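Local structure of putative type VI secretion protein (Escherichia coli, 6SJL) at residues 561-566 against 627-632. The protein probably forms, as a trimeric VgrG, the tip of the type VI secretion needle that carries effectors across the membrane of a target cell. Sequence-based numbering, arbitrary orientation.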
ATOM      1  N   PHE A 561     -16.676  10.030  23.787  1.00 26.96           N
ATOM      2  CA  PHE A 561     -16.629   8.579  23.812  1.00 26.96           C
ATOM      3  C   PHE A 561     -17.947   8.086  23.254  1.00 26.96           C
ATOM      4  O   PHE A 561     -18.989   8.262  23.876  1.00 26.96           O
ATOM      5  CB  PHE A 561     -16.398   8.062  25.219  1.00 26.96           C
ATOM      6  CG  PHE A 561     -16.240   6.594  25.294  1.00 26.96           C
ATOM      7  CD1 PHE A 561     -15.571   5.914  24.312  1.00 26.96           C
ATOM      8  CD2 PHE A 561     -16.757   5.892  26.347  1.00 26.96           C
ATOM      9  CE1 PHE A 561     -15.434   4.569  24.372  1.00 26.96           C
ATOM     10  CE2 PHE A 561     -16.615   4.551  26.407  1.00 26.96           C
ATOM     11  CZ  PHE A 561     -15.944   3.892  25.427  1.00 26.96           C
ATOM     12  N   ILE A 562     -17.916   7.504  22.072  1.00 26.18           N
ATOM     13  CA  ILE A 562     -19.082   6.869  21.493  1.00 26.18           C
ATOM     14  C   ILE A 562     -18.831   5.377  21.523  1.00 26.18           C
ATOM     15  O   ILE A 562     -17.883   4.887  20.912  1.00 26.18           O
ATOM     16  CB  ILE A 562     -19.357   7.381  20.079  1.00 26.18           C
ATOM     17  CG1 ILE A 562     -19.404   8.898  20.114  1.00 26.18           C
ATOM     18  CG2 ILE A 562     -20.663   6.860  19.584  1.00 26.18           C
ATOM     19  CD1 ILE A 562     -19.678   9.528  18.824  1.00 26.18           C
ATOM     20  N   SER A 563     -19.680   4.655  22.234  1.00 28.65           N
ATOM     21  CA  SER A 563     -19.428   3.267  22.558  1.00 28.65           C
ATOM     22  C   SER A 563     -20.682   2.457  22.298  1.00 28.65           C
ATOM     23  O   SER A 563     -21.786   2.929  22.544  1.00 28.65           O
ATOM     24  CB  SER A 563     -19.014   3.138  24.016  1.00 28.65           C
ATOM     25  OG  SER A 563     -18.708   1.810  24.348  1.00 28.65           O
ATOM     26  N   ALA A 564     -20.524   1.252  21.770  1.00 30.06           N
ATOM     27  CA  ALA A 564     -21.624   0.302  21.710  1.00 30.06           C
ATOM     28  C   ALA A 564     -21.456  -0.800  22.733  1.00 30.06           C
ATOM     29  O   ALA A 564     -21.920  -1.920  22.531  1.00 30.06           O
ATOM     30  CB  ALA A 564     -21.774  -0.277  20.310  1.00 30.06           C
ATOM     31  N   ASP A 565     -20.795  -0.491  23.831  1.00 32.70           N
ATOM     32  CA  ASP A 565     -20.529  -1.422  24.911  1.00 32.70           C
ATOM     33  C   ASP A 565     -21.616  -1.278  25.953  1.00 32.70           C
ATOM     34  O   ASP A 565     -21.882  -0.173  26.417  1.00 32.70           O
ATOM     35  CB  ASP A 565     -19.172  -1.135  25.531  1.00 32.70           C
ATOM     36  CG  ASP A 565     -18.053  -1.334  24.564  1.00 32.70           C
ATOM     37  OD1 ASP A 565     -17.479  -0.337  24.083  1.00 32.70           O
ATOM     38  OD2 ASP A 565     -17.738  -2.502  24.285  1.00 32.70           O
ATOM     39  N   MET A 566     -22.247  -2.380  26.315  1.00 36.96           N
ATOM     40  CA  MET A 566     -23.316  -2.313  27.291  1.00 36.96           C
ATOM     41  C   MET A 566     -22.743  -2.085  28.677  1.00 36.96           C
ATOM     42  O   MET A 566     -21.733  -2.680  29.050  1.00 36.96           O
ATOM     43  CB  MET A 566     -24.157  -3.583  27.264  1.00 36.96           C
ATOM     44  CG  MET A 566     -25.481  -3.408  27.937  1.00 36.96           C
ATOM     45  SD  MET A 566     -26.672  -4.698  27.624  1.00 36.96           S
ATOM     46  CE  MET A 566     -26.701  -4.732  25.851  1.00 36.96           C
ATOM     47  N   LEU A 627     -12.996   8.652  21.001  1.00 26.05           N
ATOM     48  CA  LEU A 627     -12.833   7.210  21.023  1.00 26.05           C
ATOM     49  C   LEU A 627     -14.152   6.596  20.604  1.00 26.05           C
ATOM     50  O   LEU A 627     -15.150   6.723  21.308  1.00 26.05           O
ATOM     51  CB  LEU A 627     -12.399   6.726  22.397  1.00 26.05           C
ATOM     52  CG  LEU A 627     -12.075   5.246  22.497  1.00 26.05           C
ATOM     53  CD1 LEU A 627     -11.083   4.830  21.464  1.00 26.05           C
ATOM     54  CD2 LEU A 627     -11.544   4.967  23.839  1.00 26.05           C
ATOM     55  N   LEU A 628     -14.162   5.970  19.442  1.00 25.93           N
ATOM     56  CA  LEU A 628     -15.294   5.201  18.964  1.00 25.93           C
ATOM     57  C   LEU A 628     -14.990   3.727  19.131  1.00 25.93           C
ATOM     58  O   LEU A 628     -14.035   3.227  18.547  1.00 25.93           O
ATOM     59  CB  LEU A 628     -15.587   5.505  17.505  1.00 25.93           C
ATOM     60  CG  LEU A 628     -15.531   6.951  17.084  1.00 25.93           C
ATOM     61  CD1 LEU A 628     -15.840   7.005  15.638  1.00 25.93           C
ATOM     62  CD2 LEU A 628     -16.549   7.701  17.834  1.00 25.93           C
ATOM     63  N   HIS A 629     -15.790   3.039  19.917  1.00 27.74           N
ATOM     64  CA  HIS A 629     -15.616   1.616  20.111  1.00 27.74           C
ATOM     65  C   HIS A 629     -16.940   0.909  19.928  1.00 27.74           C
ATOM     66  O   HIS A 629     -17.963   1.351  20.438  1.00 27.74           O
ATOM     67  CB  HIS A 629     -15.057   1.299  21.483  1.00 27.74           C
ATOM     68  CG  HIS A 629     -14.918  -0.165  21.742  1.00 27.74           C
ATOM     69  ND1 HIS A 629     -15.760  -0.860  22.576  1.00 27.74           N
ATOM     70  CD2 HIS A 629     -14.052  -1.071  21.242  1.00 27.74           C
ATOM     71  CE1 HIS A 629     -15.402  -2.127  22.595  1.00 27.74           C
ATOM     72  NE2 HIS A 629     -14.371  -2.282  21.792  1.00 27.74           N
ATOM     73  N   ALA A 630     -16.919  -0.187  19.191  1.00 27.81           N
ATOM     74  CA  ALA A 630     -18.058  -1.032  19.088  1.00 27.81           C
ATOM     75  C   ALA A 630     -17.550  -2.456  19.210  1.00 27.81           C
ATOM     76  O   ALA A 630     -16.610  -2.828  18.506  1.00 27.81           O
ATOM     77  CB  ALA A 630     -18.799  -0.841  17.780  1.00 27.81           C
ATOM     78  N   PRO A 631     -18.131  -3.268  20.087  1.00 29.16           N
ATOM     79  CA  PRO A 631     -17.673  -4.652  20.221  1.00 29.16           C
ATOM     80  C   PRO A 631     -17.852  -5.503  18.979  1.00 29.16           C
ATOM     81  O   PRO A 631     -17.125  -6.487  18.830  1.00 29.16           O
ATOM     82  CB  PRO A 631     -18.529  -5.181  21.373  1.00 29.16           C
ATOM     83  CG  PRO A 631     -19.619  -4.257  21.486  1.00 29.16           C
ATOM     84  CD  PRO A 631     -19.106  -2.940  21.121  1.00 29.16           C
ATOM     85  N   ASP A 632     -18.782  -5.177  18.089  1.00 30.49           N
ATOM     86  CA  ASP A 632     -19.069  -6.015  16.935  1.00 30.49           C
ATOM     87  C   ASP A 632     -18.837  -5.302  15.611  1.00 30.49           C
ATOM     88  O   ASP A 632     -19.442  -5.649  14.606  1.00 30.49           O
ATOM     89  CB  ASP A 632     -20.488  -6.556  17.011  1.00 30.49           C
ATOM     90  CG  ASP A 632     -20.582  -7.782  17.875  1.00 30.49           C
ATOM     91  OD1 ASP A 632     -19.635  -8.586  17.884  1.00 30.49           O
ATOM     92  OD2 ASP A 632     -21.590  -7.948  18.573  1.00 30.49           O
TER
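Phe-561 pairs with Leu-627, Ile-562 with Leu-628 and Ser-563 with His-629, setting strands 559-563 and 626-630 side by side as neighbouring parallel strands of a sheet shared between subunits, consistent with the intertwined trimeric beta-helix of VgrG and phage spikes. The ladder is hydrogen-bonded from Ile-562 N to Leu-627 O, from His-629 N to Ile-562 O (3.0 Å) and from Ala-564 N to His-629 O. A strand of a second subunit pairs in parallel with Phe-561 to Ser-563, and one of a third with Leu-627 to Ala-630, so the sheet runs on across both interfaces.

Side chains alternate between the two faces. Ile-562 and Leu-628 point the same way, and Leu-628 CD2 lies against Ile-562 CB at 3.6 Å; here Ile-562 also packs on Ile-562 of the third subunit. On the other face Phe-561 and Leu-627 lie alongside each other. With CG anti to the backbone N (chi1 -176°), the Phe-561 ring turns its CD1 edge to Leu-627 O, 3.1 Å away and near the ring plane, while Ser-563 CB lies over one ring face, offset toward the rim. Helix 578-600 covers this side, Ala-580 touching Leu-627 and His-629.

Next along the chains, Ala-564 CB meets Ala-630 CB and Pro-631 CD, both at 3.9 Å. Ser-563 OG accepts from Asp-565 N in an ST turn (3.1 Å) that probably helps to place Asp-565 beside His-629. The two side chains cross at about a right angle, yet carboxylate and imidazole planes differ by merely 11°, and Asp-565 OD1 takes the His-629 ND1 hydrogen bond edge-on, with 158° at the hydrogen.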